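Local structure of GMP reductase (Trypanosoma brucei brucei, 6JIG) at residues A[21-26]-A[469-474]; A[98-103]-A[203-208]. The protein probably catalyses the irreversible NADPH-dependent deamination of GMP to IMP, helping to keep adenine and guanine nucleotides in balance. The protein carries 1 engineered substitution. All coordinates share one frame; numbering follows the deposited sequence.

Contact 1. Residues A[21-26]-A[469-474]; sequences IPQHSR and RTRFVR
I21 holds CG1 beside its own backbone N (chi1 -63°), and V473 sets CG1 between its N and carbonyl carbon (chi1 55°), which brings the two branches together. I21 CG1 lies 3.6 Å from V473 CG1. The side chains cross at about a right angle, and the longer isoleucine arm also brings CD1 against the F472 carbonyl, 3.3 Å from F472 O. A beta-branched pair suits this place, being compact near an extended backbone; F3 of a neighbouring subunit packs on both residues. The two segments run roughly antiparallel, and I21 N donates a nearly straight bond to R471 O (2.8 Å, 173° at the hydrogen). This bond lies next to the antiparallel pairing of 18-20 with 472-475, where V473 bonds L19; it joins an early part of the chain to a late one, both within the IMP dehydrogenase/GMP reductase fold. The return link of the same pair runs through a water, which donates to I21 O (2.8 Å) and accepts from R471 N (2.9 Å). I21 O has a second donor in Q23, whose bent side chain offers NE2 from above the carbonyl plane, Q23 NE2 to I21 O being 3.0 Å; glutamine thus supplies an amide N-H while its NE2 rests near R471 CB. At the other end, R26 and R469 cross at about a right angle, with R26 NH1 only 2.9 Å from R469 NH1. Both atoms are donors, and the approach is probably tolerated because E465 forms salt bridges with both arginines. R471 turns its guanidinium back to the carbonyls of R468 and T470.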
# COMPACT_ATOMS: atom_id res chain seq x y z
N ILE A 21 21.23 -16.01 -27.89
CA ILE A 21 21.81 -17.31 -27.55
C ILE A 21 23.33 -17.16 -27.52
O ILE A 21 23.91 -16.68 -28.51
CB ILE A 21 21.40 -18.37 -28.57
CG1 ILE A 21 19.89 -18.60 -28.58
CG2 ILE A 21 22.11 -19.70 -28.25
CD1 ILE A 21 19.42 -19.39 -29.80
N PRO A 22 24.00 -17.56 -26.45
CA PRO A 22 25.47 -17.46 -26.44
C PRO A 22 26.08 -18.30 -27.55
O PRO A 22 25.61 -19.40 -27.84
CB PRO A 22 25.85 -17.98 -25.04
CG PRO A 22 24.60 -17.78 -24.21
CD PRO A 22 23.47 -18.04 -25.16
N GLN A 23 27.13 -17.76 -28.17
CA GLN A 23 27.83 -18.39 -29.28
C GLN A 23 29.30 -18.52 -28.91
O GLN A 23 29.77 -17.96 -27.91
CB GLN A 23 27.72 -17.56 -30.57
CG GLN A 23 26.31 -17.19 -30.99
CD GLN A 23 25.50 -18.41 -31.40
OE1 GLN A 23 25.94 -19.21 -32.23
NE2 GLN A 23 24.31 -18.55 -30.83
N HIS A 24 30.03 -19.28 -29.71
CA HIS A 24 31.47 -19.38 -29.53
C HIS A 24 32.12 -18.01 -29.69
O HIS A 24 31.95 -17.35 -30.72
CB HIS A 24 32.06 -20.36 -30.53
CG HIS A 24 33.55 -20.44 -30.48
ND1 HIS A 24 34.24 -20.61 -29.31
CD2 HIS A 24 34.48 -20.36 -31.46
CE1 HIS A 24 35.54 -20.64 -29.57
NE2 HIS A 24 35.71 -20.49 -30.87
N SER A 25 32.87 -17.58 -28.68
CA SER A 25 33.50 -16.27 -28.68
C SER A 25 35.01 -16.43 -28.72
O SER A 25 35.60 -17.05 -27.82
CB SER A 25 33.07 -15.46 -27.46
OG SER A 25 33.86 -14.30 -27.29
N ARG A 26 35.64 -15.90 -29.76
CA ARG A 26 37.08 -15.77 -29.79
C ARG A 26 37.54 -14.47 -29.16
O ARG A 26 38.75 -14.20 -29.12
CB ARG A 26 37.59 -15.87 -31.24
CG ARG A 26 37.32 -14.61 -32.06
CD ARG A 26 37.20 -14.92 -33.55
NE ARG A 26 37.14 -13.70 -34.36
CZ ARG A 26 36.05 -12.97 -34.53
NH1 ARG A 26 34.91 -13.33 -33.95
NH2 ARG A 26 36.08 -11.87 -35.29
N ARG A 469 25.76 -12.92 -36.89
CA ARG A 469 25.97 -14.09 -36.04
C ARG A 469 24.88 -14.28 -34.98
O ARG A 469 24.73 -15.39 -34.47
CB ARG A 469 27.33 -13.99 -35.34
CG ARG A 469 28.47 -14.34 -36.28
CD ARG A 469 29.84 -13.96 -35.75
NE ARG A 469 30.78 -13.99 -36.88
CZ ARG A 469 32.07 -13.68 -36.82
NH1 ARG A 469 32.62 -13.32 -35.67
NH2 ARG A 469 32.82 -13.74 -37.92
N THR A 470 24.14 -13.24 -34.64
CA THR A 470 23.21 -13.35 -33.53
C THR A 470 22.09 -14.34 -33.85
O THR A 470 21.55 -14.37 -34.96
CB THR A 470 22.63 -11.98 -33.17
OG1 THR A 470 23.65 -11.20 -32.54
CG2 THR A 470 21.45 -12.12 -32.18
N ARG A 471 21.79 -15.18 -32.87
CA ARG A 471 20.66 -16.10 -32.90
C ARG A 471 19.85 -15.87 -31.64
O ARG A 471 20.41 -15.65 -30.57
CB ARG A 471 21.11 -17.57 -32.96
CG ARG A 471 22.01 -17.89 -34.14
CD ARG A 471 21.25 -17.80 -35.47
NE ARG A 471 22.11 -18.19 -36.58
CZ ARG A 471 22.78 -17.33 -37.35
NH1 ARG A 471 22.68 -16.02 -37.13
NH2 ARG A 471 23.55 -17.77 -38.33
N PHE A 472 18.53 -15.91 -31.77
CA PHE A 472 17.64 -15.66 -30.66
C PHE A 472 16.96 -16.94 -30.19
O PHE A 472 16.77 -17.88 -30.97
CB PHE A 472 16.54 -14.65 -31.03
CG PHE A 472 17.07 -13.26 -31.32
CD1 PHE A 472 17.52 -12.45 -30.29
CD2 PHE A 472 17.08 -12.77 -32.61
CE1 PHE A 472 17.98 -11.17 -30.55
CE2 PHE A 472 17.53 -11.49 -32.88
CZ PHE A 472 17.99 -10.69 -31.85
N VAL A 473 16.56 -16.94 -28.93
CA VAL A 473 15.64 -17.94 -28.37
C VAL A 473 14.50 -17.19 -27.70
O VAL A 473 14.71 -16.18 -27.02
CB VAL A 473 16.37 -18.90 -27.39
CG1 VAL A 473 17.10 -18.13 -26.28
CG2 VAL A 473 15.39 -19.91 -26.80
N ARG A 474 13.28 -17.67 -27.93
CA ARG A 474 12.08 -17.05 -27.38
C ARG A 474 11.86 -17.53 -25.95
O ARG A 474 12.16 -18.67 -25.61
CB ARG A 474 10.90 -17.41 -28.27
CG ARG A 474 9.57 -16.89 -27.83
CD ARG A 474 8.64 -16.90 -29.02
NE ARG A 474 7.27 -16.69 -28.60
CZ ARG A 474 6.23 -16.93 -29.39
NH1 ARG A 474 6.46 -17.39 -30.62
NH2 ARG A 474 5.00 -16.71 -28.95
O HOH W 1 23.81 -15.05 -30.73

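Contact 2. Residues A[98-103]-A[203-208]. With 5GP (guanosine-5'-monophosphate), chain C.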
# COMPACT_ATOMS: atom_id res chain seq x y z
N LEU A 98 39.19 25.08 -37.83
CA LEU A 98 39.23 26.50 -38.17
C LEU A 98 37.91 27.13 -37.74
O LEU A 98 36.85 26.78 -38.27
CB LEU A 98 39.45 26.69 -39.67
CG LEU A 98 40.72 26.12 -40.31
CD1 LEU A 98 40.80 26.57 -41.76
CD2 LEU A 98 41.95 26.58 -39.57
N ILE A 99 37.97 28.03 -36.77
CA ILE A 99 36.77 28.75 -36.34
C ILE A 99 36.47 29.85 -37.35
O ILE A 99 37.27 30.78 -37.52
CB ILE A 99 36.93 29.32 -34.93
CG1 ILE A 99 37.30 28.22 -33.94
CG2 ILE A 99 35.65 30.03 -34.50
CD1 ILE A 99 37.85 28.75 -32.62
N GLU A 100 35.33 29.74 -38.02
CA GLU A 100 34.91 30.79 -38.93
C GLU A 100 34.23 31.90 -38.14
O GLU A 100 33.61 31.66 -37.10
CB GLU A 100 33.97 30.25 -40.01
CG GLU A 100 34.63 29.26 -40.97
CD GLU A 100 33.77 28.96 -42.20
OE1 GLU A 100 32.62 29.45 -42.27
OE2 GLU A 100 34.25 28.23 -43.10
N SER A 101 34.38 33.13 -38.64
CA SER A 101 33.82 34.32 -38.00
C SER A 101 34.06 34.35 -36.49
O SER A 101 33.11 34.47 -35.71
CB SER A 101 32.34 34.44 -38.31
OG SER A 101 32.12 34.34 -39.71
N PRO A 102 35.31 34.24 -36.04
CA PRO A 102 35.57 34.26 -34.60
C PRO A 102 35.09 35.57 -34.00
O PRO A 102 35.03 36.61 -34.66
CB PRO A 102 37.10 34.12 -34.51
CG PRO A 102 37.60 34.65 -35.80
CD PRO A 102 36.55 34.31 -36.84
N ARG A 103 34.69 35.50 -32.73
CA ARG A 103 34.14 36.67 -32.06
C ARG A 103 35.23 37.72 -31.83
O ARG A 103 36.37 37.40 -31.47
CB ARG A 103 33.50 36.28 -30.72
CG ARG A 103 32.44 35.17 -30.82
CD ARG A 103 31.30 35.58 -31.77
NE ARG A 103 30.50 36.66 -31.20
CZ ARG A 103 29.56 37.33 -31.86
NH1 ARG A 103 29.28 37.02 -33.12
NH2 ARG A 103 28.90 38.30 -31.24
N LEU A 203 41.43 39.49 -40.17
CA LEU A 203 41.17 38.24 -39.46
C LEU A 203 40.29 37.32 -40.31
O LEU A 203 39.20 37.71 -40.73
CB LEU A 203 40.49 38.55 -38.13
CG LEU A 203 40.05 37.35 -37.30
CD1 LEU A 203 41.27 36.54 -36.86
CD2 LEU A 203 39.27 37.85 -36.11
N LEU A 204 40.77 36.10 -40.57
CA LEU A 204 40.01 35.11 -41.34
C LEU A 204 39.50 33.96 -40.49
O LEU A 204 38.30 33.65 -40.53
CB LEU A 204 40.87 34.56 -42.48
CG LEU A 204 41.42 35.59 -43.47
CD1 LEU A 204 42.32 34.90 -44.48
CD2 LEU A 204 40.28 36.33 -44.15
N TYR A 205 40.37 33.30 -39.72
CA TYR A 205 39.97 32.20 -38.85
C TYR A 205 40.69 32.33 -37.52
O TYR A 205 41.60 33.16 -37.35
CB TYR A 205 40.28 30.82 -39.45
CG TYR A 205 39.73 30.59 -40.83
CD1 TYR A 205 38.39 30.22 -41.02
CD2 TYR A 205 40.53 30.73 -41.95
CE1 TYR A 205 37.88 30.02 -42.30
CE2 TYR A 205 40.03 30.52 -43.22
CZ TYR A 205 38.71 30.17 -43.39
OH TYR A 205 38.23 29.97 -44.67
N LEU A 206 40.31 31.47 -36.58
CA LEU A 206 41.04 31.28 -35.33
C LEU A 206 41.18 29.79 -35.07
O LEU A 206 40.23 29.03 -35.27
CB LEU A 206 40.32 31.96 -34.17
CG LEU A 206 40.88 31.65 -32.78
CD1 LEU A 206 42.27 32.31 -32.65
CD2 LEU A 206 39.92 32.12 -31.69
N VAL A 207 42.38 29.38 -34.64
CA VAL A 207 42.61 28.02 -34.15
C VAL A 207 43.00 28.12 -32.68
O VAL A 207 43.89 28.90 -32.32
CB VAL A 207 43.69 27.29 -34.96
CG1 VAL A 207 43.70 25.80 -34.58
CG2 VAL A 207 43.46 27.47 -36.46
N THR A 208 42.33 27.34 -31.83
CA THR A 208 42.57 27.37 -30.40
C THR A 208 43.18 26.06 -29.92
O THR A 208 42.93 24.98 -30.49
CB THR A 208 41.27 27.62 -29.61
OG1 THR A 208 40.45 26.45 -29.67
CG2 THR A 208 40.52 28.78 -30.19
P 5GP C . 38.20 28.27 -24.74
O1P 5GP C . 39.57 27.68 -24.51
O2P 5GP C . 38.16 29.43 -25.71
O3P 5GP C . 37.27 28.32 -23.54
O5' 5GP C . 37.48 27.22 -25.67
C5' 5GP C . 37.11 27.64 -26.97
C4' 5GP C . 36.07 26.73 -27.56
O4' 5GP C . 35.00 27.58 -28.07
C3' 5GP C . 36.62 25.94 -28.75
O3' 5GP C . 36.01 24.65 -28.82
C2' 5GP C . 36.21 26.81 -29.93
O2' 5GP C . 36.13 26.16 -31.17
C1' 5GP C . 34.85 27.35 -29.46
N9 5GP C . 34.50 28.61 -30.13
C8 5GP C . 33.49 28.74 -31.00
N7 5GP C . 33.48 29.99 -31.48
C5 5GP C . 34.52 30.66 -30.92
C6 5GP C . 34.99 31.96 -31.05
O6 5GP C . 34.40 32.76 -31.81
N1 5GP C . 36.06 32.34 -30.35
C2 5GP C . 36.69 31.50 -29.53
N2 5GP C . 37.78 31.95 -28.85
N3 5GP C . 36.26 30.21 -29.37
C4 5GP C . 35.17 29.78 -30.07
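I99 and L206 meet through their side chains, CD1 against CD2, and both touch the bound guanosine monophosphate. I99 points CD1 at the ribose, 3.4 Å from O2', while its CG2 lies over the face of the base, nearest N7 and C5; L206 CD2 comes to the same face further along, 3.6 Å from the exocyclic N2. Branched aliphatic residues suit this wall because they shape it around the nucleotide without competing for its polar groups. R103 adds its backbone N, which donates to O6 of the guanine (2.9 Å), so the base carbonyl is read by the main chain. T208 is a looser neighbour of the sugar. Behind them, I99 N donates to L206 O (2.9 Å), and a longer, bent bond returns from L206 N to I99 O, so the pairing is loose. I99 CD1 also rests on T208 CG2. P102 lies alongside L203, the two running in opposite directions, with P102 CG 3.6 Å from L203 CD2, and its CB meets L206 CB; the rigid ring fills this buried place just before the R103 amide. Away from the ligand, Y205, with CG beside its backbone N (chi1 -54°), turns its ring to the L98 and E100 side of the sheet. L98 CD1 sits over the ring centre, a CH-pi contact 4.1 Å from the centroid, while E100 CG approaches the ring edge at Y205 CE1. L98 CD2 continues onto V207. L204 and Y205 both face I196, forming a classic beta bulge. The pair belongs to the CBS region: 203-208 is the central strand between 99-100 and 193-197, strand 129-133 packs against P102, L203 and L206, and T208 N-caps helix 209-216, bonding D211 N.

Contacts 1 and 2 lie on opposite sides of the chain's centre, with their own centres 51 Å apart and nearest atoms about 37 Å apart. Along the sequence, contact 2 is nested inside the long loop that contact 1 closes. Contact 1 belongs to the catalytic part of the enzyme; the V473 side chain is about 14 Å from a bound potassium ion. Contact 2 instead helps line the second GMP pocket, in the CBS region, where GTP has also been seen to bind. Contact 1 adjoins other subunits, whereas contact 2 touches no other chain of the assembly and forms one part of a pocket probably concerned with allosteric control of the oligomeric state.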